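Long-range contact in putative branched chain amino acid ABC transporter, periplasmic amino acid-binding protein (Brucella ovis, PDB 4XFK), which probably binds branched-chain and other small amino acids in the periplasm as the soluble receptor of an ABC-type amino-acid transport system: residues 91-102 with 121-131. The protein carries 1 engineered substitution. Numbering follows the deposited sequence.
Sequences AGQITEDVRKYN and ELTGSKCHFYH
His128 NE2 donates to Thr95 OG1 at 2.8 Å, the acceptor lying 16° out of the imidazole plane, so this ring edge is tied to the helix. Over one face of the ring sits Arg99 CB, 3.8 Å from the centroid and almost on the normal, a CH-pi contact; His131 CB lies over the opposite face, offset toward the rim. Thr95 CG2 meets Leu122 CD2 at 3.9 Å and the aliphatic part of Lys126. Asn102 ND2 lies 3.3 Å from Tyr130 CB, while Asn102 OD1 accepts from Val110 N.

A second shell surrounds these groups. Thr95 OG1, roughly anti to the backbone N (chi1 -152°), faces both the His128 edge and a water, to which it donates; the water in turn donates to Leu122 O and Lys126 O. In the conformers described, salt bridges join Arg99 NE and NH2 to Glu96 OE1, and Lys126 NZ to Glu121 OE1.

In this parallel-sheet lobe of the periplasmic binding protein, helix 88-104 thus packs on the loop entering edge strand 131-133. That Thr95 OG1 accepts from the imidazole and donates to water is consistent with a proton on NE2, and one hydroxyl joins helix, ring and the carbonyls of Leu122 and Lys126.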
# COMPACT_ATOMS: atom_id res chain seq x y z
N ALA A 91 3.83 -1.30 11.44
CA ALA A 91 2.47 -0.79 11.61
C ALA A 91 1.74 -1.43 12.78
O ALA A 91 0.99 -0.76 13.48
CB ALA A 91 1.67 -0.99 10.34
N GLY A 92 1.96 -2.73 12.99
CA GLY A 92 1.36 -3.43 14.11
C GLY A 92 1.76 -2.80 15.44
O GLY A 92 0.95 -2.67 16.36
N GLN A 93 3.02 -2.39 15.53
CA GLN A 93 3.52 -1.71 16.72
C GLN A 93 2.95 -0.30 16.83
O GLN A 93 2.47 0.11 17.90
CB GLN A 93 5.05 -1.65 16.68
CG GLN A 93 5.66 -1.15 17.97
CD GLN A 93 5.41 -2.10 19.12
OE1 GLN A 93 5.51 -3.32 18.98
NE2 GLN A 93 5.07 -1.54 20.28
N ILE A 94 3.01 0.47 15.74
CA ILE A 94 2.53 1.85 15.76
C ILE A 94 1.05 1.90 16.15
O ILE A 94 0.65 2.68 17.01
CB ILE A 94 2.73 2.56 14.40
CG1 ILE A 94 4.22 2.78 14.13
CG2 ILE A 94 1.99 3.91 14.37
CD1 ILE A 94 4.50 3.44 12.80
N THR A 95 0.25 1.05 15.52
CA THR A 95 -1.18 1.12 15.77
C THR A 95 -1.52 0.82 17.23
O THR A 95 -2.39 1.48 17.81
CB THR A 95 -1.99 0.25 14.78
OG1 THR A 95 -3.29 0.83 14.64
CG2 THR A 95 -2.14 -1.21 15.25
N GLU A 96 -0.81 -0.13 17.84
CA GLU A 96 -1.07 -0.49 19.23
C GLU A 96 -0.59 0.59 20.18
O GLU A 96 -1.28 0.93 21.15
CB GLU A 96 -0.44 -1.84 19.57
CG GLU A 96 -1.25 -3.03 19.08
CD GLU A 96 -2.68 -3.00 19.59
OE1 GLU A 96 -2.88 -2.93 20.82
OE2 GLU A 96 -3.60 -3.04 18.75
N ASP A 97 0.59 1.15 19.91
CA ASP A 97 1.10 2.23 20.75
C ASP A 97 0.19 3.46 20.69
O ASP A 97 -0.05 4.11 21.72
CB ASP A 97 2.53 2.60 20.36
CG ASP A 97 3.53 1.52 20.74
OD1 ASP A 97 3.17 0.62 21.52
OD2 ASP A 97 4.67 1.57 20.24
N VAL A 98 -0.32 3.78 19.51
CA VAL A 98 -1.26 4.89 19.37
C VAL A 98 -2.57 4.60 20.10
O VAL A 98 -3.10 5.45 20.83
CB VAL A 98 -1.51 5.25 17.89
CG1 VAL A 98 -2.70 6.20 17.77
CG2 VAL A 98 -0.24 5.87 17.29
N ARG A 99 -3.09 3.39 19.94
CA ARG A 99 -4.33 3.00 20.60
C ARG A 99 -4.21 3.12 22.12
O ARG A 99 -5.09 3.67 22.80
CB ARG A 99 -4.76 1.59 20.22
CG ARG A 99 -6.12 1.20 20.79
CD ARG A 99 -6.46 -0.25 20.50
NE ARG A 99 -5.52 -1.14 21.17
CZ ARG A 99 -5.62 -1.49 22.45
NH1 ARG A 99 -6.64 -1.03 23.18
NH2 ARG A 99 -4.72 -2.30 22.99
N LYS A 100 -3.10 2.62 22.66
CA LYS A 100 -2.90 2.67 24.10
C LYS A 100 -2.66 4.09 24.62
O LYS A 100 -3.15 4.46 25.69
CB LYS A 100 -1.78 1.73 24.53
CG LYS A 100 -2.19 0.26 24.42
CD LYS A 100 -1.12 -0.66 24.95
CE LYS A 100 0.15 -0.54 24.12
NZ LYS A 100 1.19 -1.53 24.55
N TYR A 101 -1.93 4.89 23.86
CA TYR A 101 -1.74 6.29 24.21
C TYR A 101 -3.09 6.99 24.28
O TYR A 101 -3.38 7.74 25.22
CB TYR A 101 -0.83 6.98 23.18
CG TYR A 101 -0.68 8.47 23.43
CD1 TYR A 101 0.33 8.95 24.27
CD2 TYR A 101 -1.55 9.39 22.85
CE1 TYR A 101 0.47 10.31 24.51
CE2 TYR A 101 -1.42 10.75 23.10
CZ TYR A 101 -0.40 11.20 23.93
OH TYR A 101 -0.25 12.54 24.18
N ASN A 102 -3.93 6.73 23.29
CA ASN A 102 -5.22 7.39 23.20
C ASN A 102 -6.12 7.05 24.38
O ASN A 102 -6.85 7.91 24.86
CB ASN A 102 -5.89 7.07 21.87
CG ASN A 102 -5.21 7.76 20.72
OD1 ASN A 102 -4.40 8.67 20.91
ND2 ASN A 102 -5.53 7.34 19.50
N GLU A 121 -4.82 -7.64 9.82
CA GLU A 121 -5.16 -7.32 11.20
C GLU A 121 -5.40 -5.83 11.46
O GLU A 121 -6.15 -5.47 12.37
CB GLU A 121 -4.09 -7.84 12.17
CG GLU A 121 -2.73 -7.16 12.03
CD GLU A 121 -1.73 -7.62 13.08
OE1 GLU A 121 -2.09 -8.47 13.91
OE2 GLU A 121 -0.58 -7.11 13.08
N LEU A 122 -4.78 -4.97 10.65
CA LEU A 122 -4.88 -3.53 10.90
C LEU A 122 -6.31 -3.00 10.77
O LEU A 122 -6.66 -1.99 11.39
CB LEU A 122 -3.88 -2.77 10.03
CG LEU A 122 -2.44 -3.22 10.30
CD1 LEU A 122 -1.51 -2.74 9.22
CD2 LEU A 122 -1.96 -2.75 11.67
N THR A 123 -7.15 -3.69 10.00
CA THR A 123 -8.57 -3.35 9.94
C THR A 123 -9.42 -4.52 10.44
O THR A 123 -10.64 -4.56 10.21
CB THR A 123 -9.02 -2.96 8.53
OG1 THR A 123 -8.63 -3.97 7.59
CG2 THR A 123 -8.40 -1.62 8.12
N GLY A 124 -8.78 -5.47 11.11
CA GLY A 124 -9.46 -6.62 11.69
C GLY A 124 -9.28 -6.63 13.19
O GLY A 124 -9.81 -5.75 13.88
N SER A 125 -8.51 -7.59 13.70
CA SER A 125 -8.34 -7.74 15.15
C SER A 125 -7.70 -6.53 15.84
O SER A 125 -7.90 -6.33 17.04
CB SER A 125 -7.54 -9.00 15.46
OG SER A 125 -6.21 -8.89 14.98
N LYS A 126 -6.95 -5.72 15.09
CA LYS A 126 -6.31 -4.53 15.65
C LYS A 126 -6.99 -3.23 15.23
O LYS A 126 -6.46 -2.15 15.46
CB LYS A 126 -4.82 -4.48 15.28
CG LYS A 126 -3.96 -5.46 16.04
CD LYS A 126 -2.48 -5.16 15.82
CE LYS A 126 -1.60 -6.01 16.73
NZ LYS A 126 -1.87 -7.46 16.52
N CYS A 127 -8.15 -3.33 14.61
CA CYS A 127 -8.94 -2.16 14.20
C CYS A 127 -9.25 -1.27 15.39
O CYS A 127 -9.65 -1.77 16.45
CB CYS A 127 -10.24 -2.66 13.57
SG CYS A 127 -11.49 -1.42 13.23
N HIS A 128 -9.09 0.04 15.24
CA HIS A 128 -9.56 0.99 16.24
C HIS A 128 -9.86 2.32 15.57
O HIS A 128 -9.49 2.55 14.41
CB HIS A 128 -8.59 1.15 17.42
CG HIS A 128 -7.25 1.69 17.04
ND1 HIS A 128 -6.91 3.02 17.16
CD2 HIS A 128 -6.16 1.06 16.54
CE1 HIS A 128 -5.66 3.19 16.75
NE2 HIS A 128 -5.18 2.02 16.37
N PHE A 129 -10.55 3.19 16.30
CA PHE A 129 -11.13 4.39 15.72
C PHE A 129 -10.08 5.36 15.17
O PHE A 129 -10.33 6.07 14.21
CB PHE A 129 -12.03 5.09 16.73
CG PHE A 129 -12.71 6.31 16.20
CD1 PHE A 129 -13.83 6.21 15.39
CD2 PHE A 129 -12.24 7.57 16.52
CE1 PHE A 129 -14.46 7.35 14.90
CE2 PHE A 129 -12.86 8.71 16.05
CZ PHE A 129 -13.97 8.61 15.23
N TYR A 130 -8.90 5.39 15.78
CA TYR A 130 -7.89 6.39 15.40
C TYR A 130 -6.85 5.87 14.41
O TYR A 130 -5.87 6.55 14.13
CB TYR A 130 -7.26 7.03 16.65
CG TYR A 130 -8.25 7.88 17.42
CD1 TYR A 130 -8.51 9.19 17.05
CD2 TYR A 130 -8.98 7.35 18.49
CE1 TYR A 130 -9.43 9.97 17.74
CE2 TYR A 130 -9.90 8.11 19.18
CZ TYR A 130 -10.13 9.42 18.80
OH TYR A 130 -11.06 10.18 19.49
N HIS A 131 -7.08 4.67 13.89
CA HIS A 131 -6.35 4.16 12.73
C HIS A 131 -7.24 4.23 11.49
O HIS A 131 -8.43 3.88 11.55
CB HIS A 131 -5.88 2.72 12.96
CG HIS A 131 -5.50 1.99 11.70
ND1 HIS A 131 -6.39 1.21 11.00
CD2 HIS A 131 -4.33 1.91 11.02
CE1 HIS A 131 -5.80 0.70 9.93
NE2 HIS A 131 -4.54 1.11 9.92
O HOH W 1 -5.06 -0.82 13.47
O HOH W 2 -7.10 4.80 19.42